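Local coordinates for protein antibiotic biosynthesis monooxygenase (Shewanella loihica, PDB 2RIL) that probably acts as a monooxygenase and has the dimeric alpha+beta barrel fold, at residues M2-V14 with T53-E65. Numbering follows the deposited sequence. Where two conformers were deposited one is given.
Sequences MSAPVTLINPFKV and TYQLINVAIWQSE
Three backbone groups grip one water: it accepts from Val14 N and Gln55 N and donates to Thr53 O (2.8 Å), bridging residues 2-14 and 53-65 where direct pairing stops. The last direct bond before it is Phe12 N to Leu56 O (2.8 Å), nearly straight at 165°. From there to Val6 and Trp62 strands 6-12 and 56-62 run antiparallel as the central pair of the four-stranded sheet, flanked by strands 92-98 and 39-47.

Pro11 lays CB over the centre of the Tyr54 ring, 3.6 Å from its centroid, in a CH-pi contact, while Thr53 CG2 covers the opposite face. The ring is thus sandwiched, which should restrict its rotation, and its OH bonds to Tyr54 of the second subunit. On the sheet face of Pro11, Ile9 CG2 meets Ile57 CG2 at 3.7 Å; both methyls stand anti to their backbone N. Thr7 CG2 presses on Val59 CG1 at a tight 3.4 Å.

The other face carries Leu8, Phe12, Leu56 and Trp62, and helix 19-33 packs on the last two. Backbone bonding therefore fixes the strand register, while the largely apolar face of Leu56 and Trp62 receives the helix and that of Ile9 and Ile57 packs against the second subunit.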
loop_
_atom_site.group_PDB
_atom_site.type_symbol
_atom_site.label_atom_id
_atom_site.label_comp_id
_atom_site.label_asym_id
_atom_site.label_seq_id
_atom_site.Cartn_x
_atom_site.Cartn_y
_atom_site.Cartn_z
HETATM N N MSE A 2 16.720 6.569 -16.433
HETATM C CA MSE A 2 15.858 5.902 -17.378
HETATM C C MSE A 2 14.534 5.651 -16.700
HETATM O O MSE A 2 14.488 5.316 -15.496
HETATM C CB MSE A 2 16.449 4.564 -17.855
HETATM C CG MSE A 2 17.673 4.684 -18.691
HETATM SE SE MSE A 2 18.261 2.918 -19.211
HETATM C CE MSE A 2 18.669 2.135 -17.494
ATOM N N SER A 3 13.469 5.707 -17.474
ATOM C CA SER A 3 12.165 5.327 -17.005
ATOM C C SER A 3 12.126 3.853 -16.639
ATOM O O SER A 3 12.880 3.052 -17.170
ATOM C CB SER A 3 11.137 5.572 -18.088
ATOM O OG SER A 3 10.975 6.973 -18.318
ATOM N N ALA A 4 11.211 3.511 -15.739
ATOM C CA ALA A 4 10.933 2.148 -15.331
ATOM C C ALA A 4 9.552 2.146 -14.693
ATOM O O ALA A 4 9.110 3.193 -14.244
ATOM C CB ALA A 4 11.981 1.658 -14.330
ATOM N N PRO A 5 8.867 0.998 -14.684
ATOM C CA PRO A 5 7.556 0.902 -14.045
ATOM C C PRO A 5 7.611 1.386 -12.613
ATOM O O PRO A 5 8.630 1.216 -11.909
ATOM C CB PRO A 5 7.216 -0.592 -14.144
ATOM C CG PRO A 5 7.939 -1.041 -15.376
ATOM C CD PRO A 5 9.243 -0.287 -15.303
ATOM N N VAL A 6 6.544 2.064 -12.210
ATOM C CA VAL A 6 6.405 2.603 -10.857
ATOM C C VAL A 6 5.071 2.174 -10.277
ATOM O O VAL A 6 4.140 1.798 -11.005
ATOM C CB VAL A 6 6.496 4.165 -10.775
ATOM C CG1 VAL A 6 7.879 4.650 -11.208
ATOM C CG2 VAL A 6 5.411 4.855 -11.604
ATOM N N THR A 7 4.976 2.256 -8.958
ATOM C CA THR A 7 3.764 1.921 -8.246
ATOM C C THR A 7 3.249 3.148 -7.549
ATOM O O THR A 7 3.980 3.769 -6.781
ATOM C CB THR A 7 4.024 0.835 -7.213
ATOM O OG1 THR A 7 4.540 -0.321 -7.891
ATOM C CG2 THR A 7 2.740 0.465 -6.457
ATOM N N LEU A 8 1.986 3.508 -7.786
ATOM C CA LEU A 8 1.320 4.525 -6.983
ATOM C C LEU A 8 0.726 3.793 -5.789
ATOM O O LEU A 8 -0.003 2.837 -5.982
ATOM C CB LEU A 8 0.200 5.175 -7.807
ATOM C CG LEU A 8 -0.831 6.020 -7.049
ATOM C CD1 LEU A 8 -0.217 7.311 -6.559
ATOM C CD2 LEU A 8 -2.105 6.262 -7.810
ATOM N N ILE A 9 0.998 4.272 -4.564
ATOM C CA ILE A 9 0.253 3.810 -3.404
ATOM C C ILE A 9 -0.446 5.038 -2.839
ATOM O O ILE A 9 0.196 6.071 -2.591
ATOM C CB ILE A 9 1.122 3.111 -2.358
ATOM C CG1 ILE A 9 1.891 1.940 -2.979
ATOM C CG2 ILE A 9 0.232 2.638 -1.234
ATOM C CD1 ILE A 9 2.899 1.243 -2.036
ATOM N N ASN A 10 -1.765 4.929 -2.714
ATOM C CA ASN A 10 -2.597 6.025 -2.252
ATOM C C ASN A 10 -3.515 5.569 -1.134
ATOM O O ASN A 10 -4.541 4.940 -1.379
ATOM C CB ASN A 10 -3.425 6.589 -3.414
ATOM C CG ASN A 10 -3.977 7.944 -3.134
ATOM O OD1 ASN A 10 -3.795 8.443 -2.022
ATOM N ND2 ASN A 10 -4.681 8.552 -4.114
ATOM N N PRO A 11 -3.101 5.810 0.121
ATOM C CA PRO A 11 -3.937 5.468 1.266
ATOM C C PRO A 11 -4.967 6.550 1.508
ATOM O O PRO A 11 -4.612 7.734 1.512
ATOM C CB PRO A 11 -2.939 5.414 2.430
ATOM C CG PRO A 11 -1.902 6.385 2.071
ATOM C CD PRO A 11 -1.840 6.427 0.544
ATOM N N PHE A 12 -6.220 6.137 1.692
ATOM C CA PHE A 12 -7.328 7.063 1.915
ATOM C C PHE A 12 -7.903 7.010 3.336
ATOM O O PHE A 12 -8.209 5.952 3.838
ATOM C CB PHE A 12 -8.480 6.723 0.973
ATOM C CG PHE A 12 -8.179 6.963 -0.490
ATOM C CD1 PHE A 12 -8.301 8.193 -1.030
ATOM C CD2 PHE A 12 -7.793 5.934 -1.325
ATOM C CE1 PHE A 12 -8.035 8.428 -2.362
ATOM C CE2 PHE A 12 -7.529 6.167 -2.641
ATOM C CZ PHE A 12 -7.642 7.425 -3.159
ATOM N N LYS A 13 -8.125 8.183 3.925
ATOM C CA LYS A 13 -8.908 8.293 5.147
ATOM C C LYS A 13 -10.349 8.484 4.722
ATOM O O LYS A 13 -10.679 9.484 4.098
ATOM C CB LYS A 13 -8.432 9.443 6.012
ATOM C CG LYS A 13 -7.021 9.220 6.502
ATOM C CD LYS A 13 -6.584 10.276 7.517
ATOM C CE LYS A 13 -5.197 10.028 7.972
ATOM N NZ LYS A 13 -4.815 10.916 9.134
ATOM N N VAL A 14 -11.164 7.480 5.031
ATOM C CA VAL A 14 -12.579 7.433 4.651
ATOM C C VAL A 14 -13.441 7.856 5.840
ATOM O O VAL A 14 -13.294 7.318 6.936
ATOM C CB VAL A 14 -12.952 5.996 4.231
ATOM C CG1 VAL A 14 -14.469 5.902 3.861
ATOM C CG2 VAL A 14 -12.068 5.551 3.066
ATOM N N THR A 53 -6.919 2.951 10.046
ATOM C CA THR A 53 -6.661 4.325 9.654
ATOM C C THR A 53 -7.083 4.558 8.198
ATOM O O THR A 53 -7.717 5.562 7.877
ATOM C CB THR A 53 -5.190 4.675 9.794
ATOM O OG1 THR A 53 -4.785 4.435 11.150
ATOM C CG2 THR A 53 -4.926 6.122 9.406
ATOM N N TYR A 54 -6.688 3.625 7.326
ATOM C CA TYR A 54 -6.944 3.757 5.903
ATOM C C TYR A 54 -7.893 2.630 5.480
ATOM O O TYR A 54 -7.448 1.497 5.246
ATOM C CB TYR A 54 -5.602 3.678 5.158
ATOM C CG TYR A 54 -4.664 4.786 5.533
ATOM C CD1 TYR A 54 -4.988 6.099 5.284
ATOM C CD2 TYR A 54 -3.424 4.514 6.132
ATOM C CE1 TYR A 54 -4.111 7.136 5.603
ATOM C CE2 TYR A 54 -2.552 5.530 6.428
ATOM C CZ TYR A 54 -2.907 6.840 6.199
ATOM O OH TYR A 54 -2.025 7.855 6.530
ATOM N N GLN A 55 -9.196 2.908 5.390
ATOM C CA GLN A 55 -10.136 1.858 5.014
ATOM C C GLN A 55 -10.006 1.492 3.527
ATOM O O GLN A 55 -10.443 0.416 3.141
ATOM C CB GLN A 55 -11.588 2.229 5.315
ATOM C CG GLN A 55 -12.020 2.164 6.767
ATOM C CD GLN A 55 -13.519 2.294 6.874
ATOM O OE1 GLN A 55 -14.252 1.381 6.508
ATOM N NE2 GLN A 55 -13.979 3.430 7.385
ATOM N N LEU A 56 -9.420 2.387 2.720
ATOM C CA LEU A 56 -9.081 2.124 1.319
ATOM C C LEU A 56 -7.645 2.486 1.068
ATOM O O LEU A 56 -7.188 3.518 1.520
ATOM C CB LEU A 56 -9.932 2.918 0.332
ATOM C CG LEU A 56 -11.425 2.599 0.345
ATOM C CD1 LEU A 56 -12.186 3.683 -0.473
ATOM C CD2 LEU A 56 -11.714 1.189 -0.170
ATOM N N ILE A 57 -6.929 1.616 0.349
ATOM C CA ILE A 57 -5.598 1.927 -0.163
ATOM C C ILE A 57 -5.504 1.436 -1.576
ATOM O O ILE A 57 -5.705 0.238 -1.828
ATOM C CB ILE A 57 -4.427 1.277 0.646
ATOM C CG1 ILE A 57 -4.490 1.682 2.126
ATOM C CG2 ILE A 57 -3.092 1.651 0.013
ATOM C CD1 ILE A 57 -3.331 1.184 2.986
ATOM N N ASN A 58 -5.293 2.346 -2.528
ATOM C CA ASN A 58 -5.111 1.928 -3.910
ATOM C C ASN A 58 -3.646 1.684 -4.201
ATOM O O ASN A 58 -2.762 2.434 -3.754
ATOM C CB ASN A 58 -5.652 2.957 -4.890
ATOM C CG ASN A 58 -5.671 2.430 -6.309
ATOM O OD1 ASN A 58 -6.021 1.250 -6.520
ATOM N ND2 ASN A 58 -5.313 3.267 -7.282
ATOM N N VAL A 59 -3.369 0.638 -4.990
ATOM C CA VAL A 59 -2.031 0.303 -5.442
ATOM C C VAL A 59 -2.104 0.123 -6.953
ATOM O O VAL A 59 -2.692 -0.836 -7.412
ATOM C CB VAL A 59 -1.494 -0.952 -4.761
ATOM C CG1 VAL A 59 0.001 -1.178 -5.193
ATOM C CG2 VAL A 59 -1.543 -0.882 -3.218
ATOM N N ALA A 60 -1.531 1.068 -7.703
ATOM C CA ALA A 60 -1.615 1.072 -9.177
ATOM C C ALA A 60 -0.233 1.000 -9.782
ATOM O O ALA A 60 0.721 1.510 -9.201
ATOM C CB ALA A 60 -2.276 2.341 -9.659
ATOM N N ILE A 61 -0.136 0.396 -10.954
ATOM C CA ILE A 61 1.119 0.255 -11.653
ATOM C C ILE A 61 1.058 1.089 -12.933
ATOM O O ILE A 61 0.068 1.035 -13.694
ATOM C CB ILE A 61 1.427 -1.189 -12.031
ATOM C CG1 ILE A 61 1.098 -2.123 -10.871
ATOM C CG2 ILE A 61 2.912 -1.299 -12.469
ATOM C CD1 ILE A 61 2.081 -2.040 -9.794
ATOM N N TRP A 62 2.102 1.877 -13.134
ATOM C CA TRP A 62 2.254 2.738 -14.296
ATOM C C TRP A 62 3.561 2.384 -15.022
ATOM O O TRP A 62 4.548 2.014 -14.396
ATOM C CB TRP A 62 2.279 4.208 -13.867
ATOM C CG TRP A 62 0.957 4.705 -13.443
ATOM C CD1 TRP A 62 0.334 4.517 -12.229
ATOM C CD2 TRP A 62 0.019 5.385 -14.269
ATOM N NE1 TRP A 62 -0.902 5.061 -12.244
ATOM C CE2 TRP A 62 -1.116 5.636 -13.479
ATOM C CE3 TRP A 62 0.062 5.873 -15.587
ATOM C CZ2 TRP A 62 -2.201 6.332 -13.966
ATOM C CZ3 TRP A 62 -1.019 6.553 -16.050
ATOM C CH2 TRP A 62 -2.129 6.777 -15.247
ATOM N N GLN A 63 3.575 2.588 -16.328
ATOM C CA GLN A 63 4.764 2.260 -17.104
ATOM C C GLN A 63 5.995 3.111 -16.766
ATOM O O GLN A 63 7.135 2.671 -16.913
ATOM C CB GLN A 63 4.425 2.446 -18.571
ATOM C CG GLN A 63 5.526 1.963 -19.500
ATOM C CD GLN A 63 5.565 0.417 -19.546
ATOM O OE1 GLN A 63 4.542 -0.232 -19.879
ATOM N NE2 GLN A 63 6.714 -0.179 -19.179
ATOM N N SER A 64 5.769 4.354 -16.318
ATOM C CA SER A 64 6.841 5.264 -15.946
ATOM C C SER A 64 6.337 6.355 -15.077
ATOM O O SER A 64 5.127 6.645 -15.067
ATOM C CB SER A 64 7.439 5.909 -17.217
ATOM O OG SER A 64 6.511 6.722 -17.888
ATOM N N GLU A 65 7.279 6.999 -14.390
ATOM C CA GLU A 65 6.979 8.208 -13.633
ATOM C C GLU A 65 6.378 9.271 -14.563
ATOM O O GLU A 65 5.391 9.934 -14.191
ATOM C CB GLU A 65 8.248 8.799 -12.994
ATOM C CG GLU A 65 8.767 8.092 -11.797
ATOM C CD GLU A 65 10.026 8.736 -11.240
ATOM O OE1 GLU A 65 9.984 9.928 -10.936
ATOM O OE2 GLU A 65 11.038 8.043 -11.110
HETATM O O HOH W 1 10.105 6.368 -14.597
HETATM O O HOH W 2 -10.217 5.306 6.708
HETATM O O HOH W 3 -12.450 5.500 8.421
#